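Local coordinates for inactive glucansucrase (Lactobacillus reuteri, PDB 5JBD), which is an inactive member of glycosyl hydrolase family 70, a calcium-bearing multidomain protein built round an eight-stranded TIM-type barrel, at residues K90-Q95 against A162-L167; A108-T113 against A133-Y138; V194-N199 against K839-T844; T390-R395 against I652-S657; D648-Y653 against G685-W690. All coordinates share one frame; numbering follows the deposited sequence.

Contact 1: residues K90-Q95 against A162-L167; sequences KDVQAQ and ATVPEL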
# COMPACT_ATOMS: atom_id res chain seq x y z
N LYS A 90 18.66 -38.27 -4.32
CA LYS A 90 18.96 -39.31 -3.32
C LYS A 90 19.04 -38.72 -1.90
O LYS A 90 18.57 -39.32 -0.93
CB LYS A 90 20.27 -40.03 -3.65
CG LYS A 90 20.16 -41.19 -4.61
CD LYS A 90 21.51 -41.86 -4.80
CE LYS A 90 21.78 -42.33 -6.27
NZ LYS A 90 20.64 -43.03 -6.94
N ASP A 91 19.65 -37.53 -1.82
CA ASP A 91 19.78 -36.79 -0.56
C ASP A 91 18.41 -36.63 0.12
O ASP A 91 18.23 -37.01 1.27
CB ASP A 91 20.43 -35.41 -0.85
CG ASP A 91 20.65 -34.56 0.40
OD1 ASP A 91 20.78 -35.11 1.52
OD2 ASP A 91 20.71 -33.32 0.25
N VAL A 92 17.44 -36.10 -0.62
CA VAL A 92 16.10 -35.80 -0.10
C VAL A 92 15.31 -37.09 0.17
O VAL A 92 14.55 -37.16 1.14
CB VAL A 92 15.33 -34.82 -1.03
CG1 VAL A 92 13.90 -34.57 -0.53
CG2 VAL A 92 16.09 -33.49 -1.13
N GLN A 93 15.53 -38.11 -0.65
CA GLN A 93 14.94 -39.43 -0.42
C GLN A 93 15.37 -39.97 0.94
O GLN A 93 14.54 -40.43 1.73
CB GLN A 93 15.34 -40.40 -1.54
CG GLN A 93 14.76 -41.81 -1.42
CD GLN A 93 15.25 -42.75 -2.51
OE1 GLN A 93 16.23 -42.47 -3.18
NE2 GLN A 93 14.56 -43.87 -2.69
N ALA A 94 16.67 -39.92 1.21
CA ALA A 94 17.20 -40.39 2.49
C ALA A 94 16.66 -39.53 3.63
O ALA A 94 16.31 -40.07 4.68
CB ALA A 94 18.72 -40.41 2.49
N GLN A 95 16.53 -38.22 3.41
CA GLN A 95 15.90 -37.33 4.40
C GLN A 95 14.44 -37.68 4.68
O GLN A 95 14.02 -37.69 5.84
CB GLN A 95 15.95 -35.87 3.99
CG GLN A 95 17.32 -35.19 4.04
CD GLN A 95 17.23 -33.77 3.53
OE1 GLN A 95 16.46 -32.97 4.05
NE2 GLN A 95 17.99 -33.46 2.48
N ALA A 162 8.76 -28.61 4.69
CA ALA A 162 9.29 -27.38 5.33
C ALA A 162 10.74 -27.47 5.80
O ALA A 162 11.39 -26.45 5.98
CB ALA A 162 8.38 -26.95 6.48
N THR A 163 11.26 -28.68 6.00
CA THR A 163 12.67 -28.89 6.37
C THR A 163 13.63 -29.04 5.16
O THR A 163 14.83 -29.10 5.35
CB THR A 163 12.85 -30.13 7.28
OG1 THR A 163 12.73 -31.34 6.50
CG2 THR A 163 11.83 -30.15 8.43
N VAL A 164 13.09 -29.12 3.95
CA VAL A 164 13.90 -29.33 2.74
C VAL A 164 14.00 -28.00 2.00
O VAL A 164 12.98 -27.50 1.52
CB VAL A 164 13.26 -30.41 1.83
CG1 VAL A 164 14.13 -30.66 0.60
CG2 VAL A 164 13.03 -31.69 2.61
N PRO A 165 15.21 -27.41 1.92
CA PRO A 165 15.36 -26.09 1.29
C PRO A 165 14.65 -25.94 -0.05
O PRO A 165 13.86 -25.00 -0.23
CB PRO A 165 16.88 -25.95 1.13
CG PRO A 165 17.42 -26.67 2.31
CD PRO A 165 16.48 -27.84 2.55
N GLU A 166 14.88 -26.87 -0.98
CA GLU A 166 14.29 -26.73 -2.32
C GLU A 166 12.75 -26.87 -2.39
O GLU A 166 12.15 -26.46 -3.39
CB GLU A 166 15.01 -27.61 -3.35
CG GLU A 166 14.74 -29.09 -3.23
CD GLU A 166 15.79 -29.90 -3.95
OE1 GLU A 166 15.71 -29.99 -5.20
OE2 GLU A 166 16.68 -30.44 -3.27
N LEU A 167 12.12 -27.39 -1.34
CA LEU A 167 10.66 -27.52 -1.27
C LEU A 167 10.03 -26.52 -0.29
O LEU A 167 8.89 -26.71 0.14
CB LEU A 167 10.27 -28.97 -0.87
CG LEU A 167 10.99 -30.10 -1.61
CD1 LEU A 167 10.53 -31.46 -1.09
CD2 LEU A 167 10.78 -29.99 -3.11
O HOH W 1 14.72 -33.21 6.15
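The two flat groups that reach across, the Q95 amide and the E166 carboxylate, each touch a valine through one oxygen: Q95 OE1 lies 3.9 Å from V164 CG2, and E166 OE2 lies 3.8 Å from V92 CG2. The contact is a helix-to-loop packing, the first turns of helix 90-101 against the turn that follows helix 151-162, in a mainly helical region probably equivalent to domain IV of family 70 enzymes. Between the two polar ends the valines meet methyl to methyl, V92 CG2 against V164 CG1 at 3.9 Å, with F160 of helix 151-162 also touching V92 and Q95. E166 reaches the helix because its CG sits between the backbone N and the carbonyl carbon (chi1 73°) and the chain then runs out extended. Q95 NE2 makes a weak bond to D91 OD1 (3.4 Å), one helical turn back. A water donates to both Q95 OE1 (2.7 Å) and T163 OG1 (2.8 Å), whose hydroxyl is also bonded to F160 O.

Contact 2: residues A108-T113 against A133-Y138; sequences ANYGLT and AQNLRY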
# COMPACT_ATOMS: atom_id res chain seq x y z
N ALA A 108 10.24 -52.12 13.28
CA ALA A 108 11.40 -53.05 13.24
C ALA A 108 11.20 -54.26 12.33
O ALA A 108 12.17 -54.78 11.77
CB ALA A 108 11.75 -53.51 14.65
N ASN A 109 9.95 -54.72 12.18
CA ASN A 109 9.64 -55.84 11.30
C ASN A 109 9.84 -55.54 9.81
O ASN A 109 9.99 -56.47 9.02
CB ASN A 109 8.21 -56.35 11.57
CG ASN A 109 8.06 -56.95 12.96
OD1 ASN A 109 8.82 -57.85 13.35
ND2 ASN A 109 7.05 -56.50 13.68
N TYR A 110 9.84 -54.25 9.44
CA TYR A 110 10.11 -53.81 8.06
C TYR A 110 11.47 -53.11 7.90
O TYR A 110 11.68 -52.37 6.92
CB TYR A 110 8.94 -52.93 7.55
CG TYR A 110 7.68 -53.74 7.38
CD1 TYR A 110 6.85 -54.01 8.47
CD2 TYR A 110 7.35 -54.30 6.15
CE1 TYR A 110 5.71 -54.80 8.32
CE2 TYR A 110 6.22 -55.09 5.99
CZ TYR A 110 5.40 -55.34 7.08
OH TYR A 110 4.28 -56.12 6.93
N GLY A 111 12.39 -53.35 8.83
CA GLY A 111 13.77 -52.83 8.76
C GLY A 111 13.92 -51.33 8.96
O GLY A 111 14.91 -50.75 8.52
N LEU A 112 12.95 -50.72 9.66
CA LEU A 112 12.87 -49.26 9.80
C LEU A 112 12.78 -48.87 11.27
O LEU A 112 11.69 -48.75 11.82
CB LEU A 112 11.66 -48.73 9.03
CG LEU A 112 11.73 -48.90 7.51
CD1 LEU A 112 10.36 -48.67 6.88
CD2 LEU A 112 12.78 -47.99 6.89
N THR A 113 13.94 -48.71 11.89
CA THR A 113 14.05 -48.19 13.25
C THR A 113 14.90 -46.93 13.22
O THR A 113 15.54 -46.63 12.21
CB THR A 113 14.70 -49.20 14.22
OG1 THR A 113 16.06 -49.47 13.83
CG2 THR A 113 13.91 -50.51 14.23
N ALA A 133 12.49 -47.29 1.12
CA ALA A 133 11.34 -46.48 0.69
C ALA A 133 10.08 -47.33 0.43
O ALA A 133 8.99 -46.92 0.80
CB ALA A 133 11.69 -45.66 -0.54
N GLN A 134 10.25 -48.50 -0.19
CA GLN A 134 9.12 -49.40 -0.43
C GLN A 134 8.54 -49.93 0.89
O GLN A 134 7.32 -49.96 1.09
CB GLN A 134 9.53 -50.59 -1.33
CG GLN A 134 8.40 -51.56 -1.68
CD GLN A 134 7.16 -50.86 -2.25
OE1 GLN A 134 7.07 -50.59 -3.45
NE2 GLN A 134 6.20 -50.58 -1.38
N ASN A 135 9.43 -50.33 1.79
CA ASN A 135 9.05 -50.77 3.13
C ASN A 135 8.38 -49.66 3.94
O ASN A 135 7.42 -49.92 4.67
CB ASN A 135 10.26 -51.38 3.87
CG ASN A 135 10.56 -52.81 3.41
OD1 ASN A 135 9.66 -53.56 3.06
ND2 ASN A 135 11.81 -53.18 3.42
N LEU A 136 8.86 -48.43 3.80
CA LEU A 136 8.23 -47.29 4.45
C LEU A 136 6.81 -47.05 3.93
O LEU A 136 5.91 -46.74 4.70
CB LEU A 136 9.07 -46.03 4.30
CG LEU A 136 8.51 -44.75 4.94
CD1 LEU A 136 8.23 -44.92 6.43
CD2 LEU A 136 9.48 -43.61 4.71
N ARG A 137 6.59 -47.21 2.62
CA ARG A 137 5.24 -47.10 2.08
C ARG A 137 4.26 -48.09 2.75
O ARG A 137 3.14 -47.71 3.08
CB ARG A 137 5.23 -47.22 0.56
CG ARG A 137 5.82 -46.00 -0.14
CD ARG A 137 5.50 -46.00 -1.62
NE ARG A 137 6.27 -47.00 -2.38
CZ ARG A 137 7.51 -46.81 -2.85
NH1 ARG A 137 8.16 -45.66 -2.67
NH2 ARG A 137 8.11 -47.78 -3.51
N TYR A 138 4.71 -49.33 2.98
CA TYR A 138 3.90 -50.34 3.69
C TYR A 138 3.58 -49.86 5.12
O TYR A 138 2.45 -49.97 5.58
CB TYR A 138 4.60 -51.72 3.72
CG TYR A 138 4.97 -52.31 2.37
CD1 TYR A 138 4.15 -52.13 1.24
CD2 TYR A 138 6.13 -53.07 2.21
CE1 TYR A 138 4.49 -52.67 0.01
CE2 TYR A 138 6.48 -53.62 0.97
CZ TYR A 138 5.65 -53.41 -0.12
OH TYR A 138 5.99 -53.91 -1.36
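L112 lays its CD1 methyl on the backbone of helix 126-147, 3.4 Å from L136 N and 3.7 Å from N135 C, with L136 CB at 3.9 Å. This is the packing of a connecting loop against a helix, and no hydrogen bond crosses it. Two residues earlier, Y110 meets N135 twice. Its carbonyl O sits 3.5 Å from N135 CB, while the ring turns its edge to the amide, CD2 lying 3.9 Å from N135 OD1 with the two planes 66° apart. With CG anti to the carbonyl carbon (chi1 -79°) the N135 amide lies beside Y110, and chi2 (-33°) turns OD1 to the ring edge. Farther along the helix, Y138 CD2 approaches Y110 CE2 at 4.3 Å. The loop joins helix 90-101 to helix 114-117, with T113 as N-cap of the latter. L112 also touches V101 and V139, and L136 touches F96 and F100, so L112 and L136 both pack between helices 90-101 and 126-147.

Contact 3: residues V194-N199 against K839-T844; sequences VIFVNN and KYQNGT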
# COMPACT_ATOMS: atom_id res chain seq x y z
N VAL A 194 10.84 -11.88 -7.89
CA VAL A 194 11.07 -12.67 -9.06
C VAL A 194 10.30 -12.01 -10.21
O VAL A 194 9.19 -11.51 -10.02
CB VAL A 194 10.62 -14.11 -8.68
CG1 VAL A 194 9.44 -14.61 -9.48
CG2 VAL A 194 11.81 -15.06 -8.56
N ILE A 195 10.88 -11.97 -11.40
CA ILE A 195 10.15 -11.52 -12.61
C ILE A 195 9.63 -12.71 -13.41
O ILE A 195 10.22 -13.78 -13.38
CB ILE A 195 11.00 -10.63 -13.55
CG1 ILE A 195 12.28 -11.34 -14.04
CG2 ILE A 195 11.35 -9.31 -12.86
CD1 ILE A 195 13.06 -10.54 -15.08
N PHE A 196 8.54 -12.49 -14.14
CA PHE A 196 8.01 -13.48 -15.08
C PHE A 196 8.57 -13.19 -16.47
O PHE A 196 8.44 -12.05 -16.98
CB PHE A 196 6.47 -13.43 -15.14
CG PHE A 196 5.78 -13.64 -13.82
CD1 PHE A 196 6.37 -14.36 -12.79
CD2 PHE A 196 4.52 -13.12 -13.62
CE1 PHE A 196 5.71 -14.56 -11.59
CE2 PHE A 196 3.84 -13.32 -12.42
CZ PHE A 196 4.45 -14.03 -11.41
N VAL A 197 9.20 -14.20 -17.07
CA VAL A 197 9.85 -14.05 -18.39
C VAL A 197 9.24 -15.00 -19.40
O VAL A 197 8.59 -15.99 -19.02
CB VAL A 197 11.38 -14.26 -18.34
CG1 VAL A 197 12.03 -13.32 -17.32
CG2 VAL A 197 11.77 -15.71 -18.10
N ASN A 198 9.46 -14.69 -20.67
CA ASN A 198 8.95 -15.50 -21.77
C ASN A 198 9.69 -16.83 -21.88
O ASN A 198 10.89 -16.91 -21.62
CB ASN A 198 9.03 -14.75 -23.11
CG ASN A 198 8.03 -13.61 -23.22
OD1 ASN A 198 7.17 -13.43 -22.35
ND2 ASN A 198 8.14 -12.82 -24.28
N ASN A 199 8.95 -17.86 -22.23
CA ASN A 199 9.52 -19.19 -22.39
C ASN A 199 8.63 -20.05 -23.29
O ASN A 199 7.67 -20.68 -22.82
CB ASN A 199 9.74 -19.86 -21.03
CG ASN A 199 10.38 -21.24 -21.16
OD1 ASN A 199 10.85 -21.61 -22.24
ND2 ASN A 199 10.40 -21.99 -20.07
N LYS A 839 0.17 -13.66 -17.53
CA LYS A 839 0.36 -12.90 -18.76
C LYS A 839 0.11 -11.40 -18.58
O LYS A 839 0.64 -10.61 -19.37
CB LYS A 839 -0.48 -13.46 -19.91
CG LYS A 839 -1.97 -13.22 -19.82
CD LYS A 839 -2.67 -13.96 -20.96
CE LYS A 839 -4.16 -13.65 -20.99
NZ LYS A 839 -4.88 -14.51 -21.98
N TYR A 840 -0.66 -11.01 -17.56
CA TYR A 840 -0.92 -9.60 -17.23
C TYR A 840 -0.06 -9.06 -16.07
O TYR A 840 -0.37 -7.98 -15.53
CB TYR A 840 -2.41 -9.42 -16.89
CG TYR A 840 -3.35 -9.68 -18.03
CD1 TYR A 840 -3.14 -9.09 -19.29
CD2 TYR A 840 -4.47 -10.50 -17.87
CE1 TYR A 840 -4.01 -9.33 -20.33
CE2 TYR A 840 -5.34 -10.75 -18.93
CZ TYR A 840 -5.11 -10.16 -20.15
OH TYR A 840 -5.96 -10.39 -21.21
N GLN A 841 1.01 -9.77 -15.71
CA GLN A 841 1.81 -9.47 -14.51
C GLN A 841 3.31 -9.43 -14.84
O GLN A 841 3.78 -10.19 -15.70
CB GLN A 841 1.56 -10.53 -13.43
CG GLN A 841 0.11 -10.55 -12.95
CD GLN A 841 -0.22 -11.73 -12.05
OE1 GLN A 841 0.64 -12.30 -11.38
NE2 GLN A 841 -1.50 -12.07 -12.02
N ASN A 842 4.03 -8.54 -14.16
CA ASN A 842 5.47 -8.39 -14.33
C ASN A 842 6.26 -9.39 -13.50
O ASN A 842 7.35 -9.80 -13.91
CB ASN A 842 5.94 -6.98 -13.88
CG ASN A 842 5.52 -5.87 -14.83
OD1 ASN A 842 5.21 -4.75 -14.39
ND2 ASN A 842 5.52 -6.15 -16.12
N GLY A 843 5.70 -9.79 -12.36
CA GLY A 843 6.41 -10.67 -11.43
C GLY A 843 5.72 -10.68 -10.10
O GLY A 843 4.58 -10.22 -9.98
N THR A 844 6.38 -11.24 -9.10
CA THR A 844 5.83 -11.30 -7.75
C THR A 844 6.95 -11.21 -6.74
O THR A 844 8.08 -11.62 -7.03
CB THR A 844 5.02 -12.60 -7.50
OG1 THR A 844 4.55 -12.65 -6.14
CG2 THR A 844 5.86 -13.84 -7.76
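Two neighbouring strands of a six-stranded antiparallel sheet, 193-197 and 841-845, meet here, V194 pairing with T844 and I195 with G843. Their segment directions are 143° apart. V194 N donates to T844 O (2.9 Å) and T844 N returns a bond to V194 O (3.0 Å), the two bonds of a hydrogen-bonded pair. The next pair is not hydrogen-bonded and is very close, I195 CA and G843 CA being 4.0 Å apart; a CB on G843 would clash with V194 O and I195 CA. Beyond it F196 N reaches N842 O at 3.0 Å. The sheet joins strands 193-197 and 242-244 to strands from 752 onward, far later in the chain, consistent with domain B of family 70 proteins. F196, its CG anti to the carbonyl carbon (chi1 -58°), folds its ring over the partner strand: G843 CA stands 3.6 Å from the ring centroid, 4° off the normal, a CH-pi contact. At the rim of the same ring Q841 OE1 lies in plane, 3.5 Å from F196 CE2; this oxygen accepts from N242 ND2, and Q841 NE2 donates to T790 O. T844 CG2 touches F196 CE1 (3.9 Å) and lies beside V194 CG1, while T844 OG1 is bonded to Q847 NE2. N842 pairs by its backbone with D243, a ligand of the calcium ion, and its side chain is about 5 Å from the metal.

Contact 4: residues T390-R395 against I652-S657; sequences TNHDQR and IYEDFS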
# COMPACT_ATOMS: atom_id res chain seq x y z
N THR A 390 1.16 13.56 8.89
CA THR A 390 1.19 12.10 9.05
C THR A 390 0.36 11.42 7.97
O THR A 390 -0.60 12.00 7.48
CB THR A 390 0.63 11.67 10.44
OG1 THR A 390 1.00 12.61 11.46
CG2 THR A 390 1.13 10.27 10.83
N ASN A 391 0.74 10.21 7.59
CA ASN A 391 -0.16 9.31 6.88
C ASN A 391 -0.04 7.89 7.45
O ASN A 391 0.78 7.63 8.35
CB ASN A 391 0.06 9.37 5.36
CG ASN A 391 1.44 8.89 4.93
OD1 ASN A 391 1.96 7.90 5.45
ND2 ASN A 391 2.03 9.60 3.96
N HIS A 392 -0.86 6.98 6.94
CA HIS A 392 -0.92 5.60 7.48
C HIS A 392 0.43 4.86 7.42
O HIS A 392 0.77 4.11 8.34
CB HIS A 392 -2.01 4.78 6.76
CG HIS A 392 -1.74 4.58 5.31
ND1 HIS A 392 -2.08 5.52 4.35
CD2 HIS A 392 -1.13 3.58 4.64
CE1 HIS A 392 -1.71 5.09 3.16
NE2 HIS A 392 -1.13 3.91 3.31
N ASP A 393 1.19 5.11 6.37
CA ASP A 393 2.52 4.49 6.21
C ASP A 393 3.55 5.03 7.20
O ASP A 393 4.41 4.28 7.67
CB ASP A 393 3.07 4.68 4.80
CG ASP A 393 2.43 3.78 3.79
OD1 ASP A 393 2.27 2.57 4.08
OD2 ASP A 393 2.11 4.27 2.69
N GLN A 394 3.47 6.32 7.52
CA GLN A 394 4.43 6.90 8.46
C GLN A 394 4.20 6.43 9.90
O GLN A 394 5.17 6.21 10.65
CB GLN A 394 4.46 8.44 8.36
CG GLN A 394 4.83 8.95 6.97
CD GLN A 394 6.10 8.32 6.42
OE1 GLN A 394 7.09 8.18 7.13
NE2 GLN A 394 6.07 7.92 5.16
N ARG A 395 2.94 6.29 10.29
CA ARG A 395 2.62 5.67 11.58
C ARG A 395 3.09 4.21 11.62
O ARG A 395 3.66 3.79 12.63
CB ARG A 395 1.13 5.76 11.90
CG ARG A 395 0.78 5.33 13.32
CD ARG A 395 1.16 6.39 14.33
NE ARG A 395 0.05 7.32 14.56
CZ ARG A 395 0.14 8.64 14.73
NH1 ARG A 395 1.32 9.29 14.67
NH2 ARG A 395 -0.97 9.33 14.95
N ILE A 652 -7.84 17.89 2.54
CA ILE A 652 -8.03 16.46 2.47
C ILE A 652 -8.03 15.86 3.89
O ILE A 652 -7.34 16.37 4.77
CB ILE A 652 -6.92 15.80 1.61
CG1 ILE A 652 -7.04 16.28 0.15
CG2 ILE A 652 -7.01 14.27 1.66
CD1 ILE A 652 -5.78 16.10 -0.66
N TYR A 653 -8.82 14.80 4.09
CA TYR A 653 -8.81 14.01 5.33
C TYR A 653 -8.60 12.53 5.02
O TYR A 653 -9.39 11.95 4.27
CB TYR A 653 -10.13 14.21 6.07
CG TYR A 653 -10.25 13.49 7.39
CD1 TYR A 653 -9.41 13.81 8.46
CD2 TYR A 653 -11.21 12.50 7.59
CE1 TYR A 653 -9.53 13.17 9.69
CE2 TYR A 653 -11.33 11.84 8.81
CZ TYR A 653 -10.51 12.18 9.87
OH TYR A 653 -10.63 11.54 11.08
N GLU A 654 -7.51 11.95 5.54
CA GLU A 654 -7.24 10.52 5.41
C GLU A 654 -8.10 9.82 6.46
O GLU A 654 -7.90 10.04 7.65
CB GLU A 654 -5.75 10.17 5.62
CG GLU A 654 -5.51 8.66 5.48
CD GLU A 654 -4.05 8.22 5.46
OE1 GLU A 654 -3.15 8.99 5.81
OE2 GLU A 654 -3.82 7.06 5.08
N ASP A 655 -9.02 8.97 6.02
CA ASP A 655 -10.07 8.45 6.92
C ASP A 655 -9.73 7.16 7.67
O ASP A 655 -10.58 6.63 8.39
CB ASP A 655 -11.39 8.29 6.16
CG ASP A 655 -11.57 6.94 5.50
OD1 ASP A 655 -10.58 6.22 5.21
OD2 ASP A 655 -12.76 6.59 5.26
N PHE A 656 -8.52 6.62 7.50
CA PHE A 656 -8.21 5.31 8.05
C PHE A 656 -6.80 5.20 8.59
O PHE A 656 -5.94 6.06 8.32
CB PHE A 656 -8.42 4.23 6.98
CG PHE A 656 -7.36 4.19 5.91
CD1 PHE A 656 -7.37 5.10 4.87
CD2 PHE A 656 -6.37 3.21 5.93
CE1 PHE A 656 -6.40 5.06 3.87
CE2 PHE A 656 -5.39 3.16 4.94
CZ PHE A 656 -5.42 4.09 3.90
N SER A 657 -6.58 4.11 9.32
CA SER A 657 -5.26 3.65 9.76
C SER A 657 -5.12 2.18 9.39
O SER A 657 -6.11 1.44 9.39
CB SER A 657 -5.13 3.81 11.29
OG SER A 657 -4.01 3.07 11.80
O HOH W 2 -1.55 3.35 9.93
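The polar contacts join H392, in the first turn of helix 392-406, to E654 at the end of barrel strand 652-654. E654 reaches across extended, its CG anti to the backbone N (chi1 180°), and presents both oxygens to one residue: OE2 to H392 ND1 at 2.4 Å and OE1, more weakly, to H392 N at 3.2 Å. The first separation is very short and its exact value is doubtful. The carboxylate plane stands 84° to the imidazole. Next to it N391 caps the helix, OD1 accepting from Q394 N at 3.0 Å. A water donates to H392 O (2.9 Å) and S657 OG (3.1 Å), the latter hydroxyl also bonded to E471. Among the packing contacts, N391 CB lies 3.3 Å from E654 OE1, and F656 CZ lies over one face of the H392 ring, 3.7 Å from ND1, toward the rim, with the ring planes at 31°; Y707 also meets the imidazole. A glycerol lies about 5 Å from the H392 side chain. E654 thus spans the backbone N and ring of one residue, joining the start of helix 392-406 to strand 652-654, though the strength of the ND1 link cannot be judged from so short a distance.

Contact 5: residues D648-Y653 against G685-W690; sequences DSHMIY and GITDFW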
# COMPACT_ATOMS: atom_id res chain seq x y z
N ASP A 648 -6.17 26.11 -2.98
CA ASP A 648 -5.74 26.24 -1.56
C ASP A 648 -6.90 26.16 -0.58
O ASP A 648 -6.69 25.81 0.59
CB ASP A 648 -5.01 27.57 -1.30
CG ASP A 648 -3.60 27.63 -1.86
OD1 ASP A 648 -3.07 26.61 -2.35
OD2 ASP A 648 -2.97 28.71 -1.77
N SER A 649 -8.11 26.53 -1.01
CA SER A 649 -9.30 26.41 -0.15
C SER A 649 -9.70 24.95 0.23
O SER A 649 -10.48 24.74 1.15
CB SER A 649 -10.49 27.17 -0.78
OG SER A 649 -10.19 28.54 -0.98
N HIS A 650 -9.15 23.96 -0.48
CA HIS A 650 -9.40 22.55 -0.19
C HIS A 650 -8.54 22.03 0.96
O HIS A 650 -7.44 22.56 1.25
CB HIS A 650 -9.18 21.69 -1.44
CG HIS A 650 -10.14 22.01 -2.54
ND1 HIS A 650 -11.09 21.12 -2.99
CD2 HIS A 650 -10.35 23.15 -3.24
CE1 HIS A 650 -11.83 21.69 -3.92
NE2 HIS A 650 -11.40 22.93 -4.09
N MET A 651 -9.07 21.00 1.62
CA MET A 651 -8.38 20.24 2.65
C MET A 651 -8.83 18.78 2.60
O MET A 651 -10.03 18.49 2.62
CB MET A 651 -8.66 20.83 4.04
CG MET A 651 -8.07 20.01 5.18
SD MET A 651 -8.03 20.90 6.74
CE MET A 651 -9.75 20.94 7.11
N ILE A 652 -7.84 17.89 2.54
CA ILE A 652 -8.03 16.46 2.47
C ILE A 652 -8.03 15.86 3.89
O ILE A 652 -7.34 16.37 4.77
CB ILE A 652 -6.92 15.80 1.61
CG1 ILE A 652 -7.04 16.28 0.15
CG2 ILE A 652 -7.01 14.27 1.66
CD1 ILE A 652 -5.78 16.10 -0.66
N TYR A 653 -8.82 14.80 4.09
CA TYR A 653 -8.81 14.01 5.33
C TYR A 653 -8.60 12.53 5.02
O TYR A 653 -9.39 11.95 4.27
CB TYR A 653 -10.13 14.21 6.07
CG TYR A 653 -10.25 13.49 7.39
CD1 TYR A 653 -9.41 13.81 8.46
CD2 TYR A 653 -11.21 12.50 7.59
CE1 TYR A 653 -9.53 13.17 9.69
CE2 TYR A 653 -11.33 11.84 8.81
CZ TYR A 653 -10.51 12.18 9.87
OH TYR A 653 -10.63 11.54 11.08
N GLY A 685 -14.11 21.98 8.24
CA GLY A 685 -13.58 22.52 6.99
C GLY A 685 -12.94 21.51 6.04
O GLY A 685 -12.21 21.89 5.12
N ILE A 686 -13.21 20.21 6.24
CA ILE A 686 -12.73 19.18 5.32
C ILE A 686 -13.57 19.29 4.05
O ILE A 686 -14.80 19.35 4.12
CB ILE A 686 -12.86 17.76 5.93
CG1 ILE A 686 -11.94 17.62 7.14
CG2 ILE A 686 -12.53 16.71 4.89
CD1 ILE A 686 -12.33 16.51 8.08
N THR A 687 -12.90 19.40 2.91
CA THR A 687 -13.58 19.49 1.62
C THR A 687 -13.47 18.21 0.79
O THR A 687 -14.31 17.98 -0.09
CB THR A 687 -13.02 20.67 0.79
OG1 THR A 687 -11.66 20.40 0.46
CG2 THR A 687 -13.12 21.99 1.54
N ASP A 688 -12.45 17.39 1.06
CA ASP A 688 -12.13 16.22 0.26
C ASP A 688 -11.81 15.05 1.18
O ASP A 688 -10.85 15.11 1.96
CB ASP A 688 -10.95 16.55 -0.66
CG ASP A 688 -11.36 17.49 -1.78
OD1 ASP A 688 -11.92 17.01 -2.80
OD2 ASP A 688 -11.15 18.72 -1.62
N PHE A 689 -12.61 14.00 1.07
CA PHE A 689 -12.58 12.85 2.00
C PHE A 689 -11.90 11.68 1.32
O PHE A 689 -12.45 11.09 0.37
CB PHE A 689 -14.01 12.52 2.43
CG PHE A 689 -14.13 11.78 3.75
CD1 PHE A 689 -14.17 10.40 3.78
CD2 PHE A 689 -14.23 12.47 4.95
CE1 PHE A 689 -14.29 9.72 4.97
CE2 PHE A 689 -14.35 11.79 6.16
CZ PHE A 689 -14.38 10.42 6.17
N TRP A 690 -10.69 11.34 1.77
CA TRP A 690 -9.93 10.21 1.24
C TRP A 690 -10.38 8.95 1.98
O TRP A 690 -10.14 8.78 3.20
CB TRP A 690 -8.42 10.48 1.36
CG TRP A 690 -7.46 9.33 1.21
CD1 TRP A 690 -7.71 8.09 0.68
CD2 TRP A 690 -6.09 9.33 1.60
NE1 TRP A 690 -6.58 7.32 0.73
CE2 TRP A 690 -5.56 8.04 1.30
CE3 TRP A 690 -5.24 10.27 2.19
CZ2 TRP A 690 -4.24 7.68 1.57
CZ3 TRP A 690 -3.92 9.92 2.46
CH2 TRP A 690 -3.43 8.64 2.14
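D688 OD2 is gripped by two donors: H650 ND1 donates to its syn lone pair at 2.8 Å, with OD2 in the imidazole plane, and T687 OG1 comes from the anti side at 2.7 Å, 34° out of the carboxylate plane. The same T687 hydroxyl accepts from M651 N (2.9 Å), reaching it because OG1 sits between the backbone N and the carbonyl carbon (chi1 65°). M651 O takes two bonds in turn, from T687 N (3.0 Å) and D688 N (3.1 Å). From there the chains become adjacent parallel strands, 652-654 and 688-691, joined by a beta-alpha-beta crossover of the barrel; Y653 N donates to D688 O and W690 N to Y653 O. On one side of the sheet Y653 CD2 touches F689 CE2 at 3.5 Å, and I686 CD1 lies 4.2 Å from the centroid of the Y653 ring, off-centre. On the other I652 meets W690 and D688. With Q745 NE2 bonded to D688 OD1 as well, both carboxylate oxygens are held by donors, which would favour the ionised form of this buried side chain.

In the fold
Contacts 1 and 2 come first along the chain, in the helical region, their centres about 19 Å apart, and touch where Q93 of helix 90-101 packs on A133 of helix 126-147. Contact 3 lies about 28 Å from contact 1 and about 32 Å from contact 4, between centres, in the antiparallel sheet beside the calcium site; it pairs segments 640 residues apart. Contacts 4 and 5, about 14 Å apart between centres, share I652 and Y653 of strand 652-654 and belong to the parallel barrel sheet, with a probable hydrogen bond between D655 N and W690 O. Contacts 4 and 5 thus fall in the long stretch of chain that contact 3 brackets.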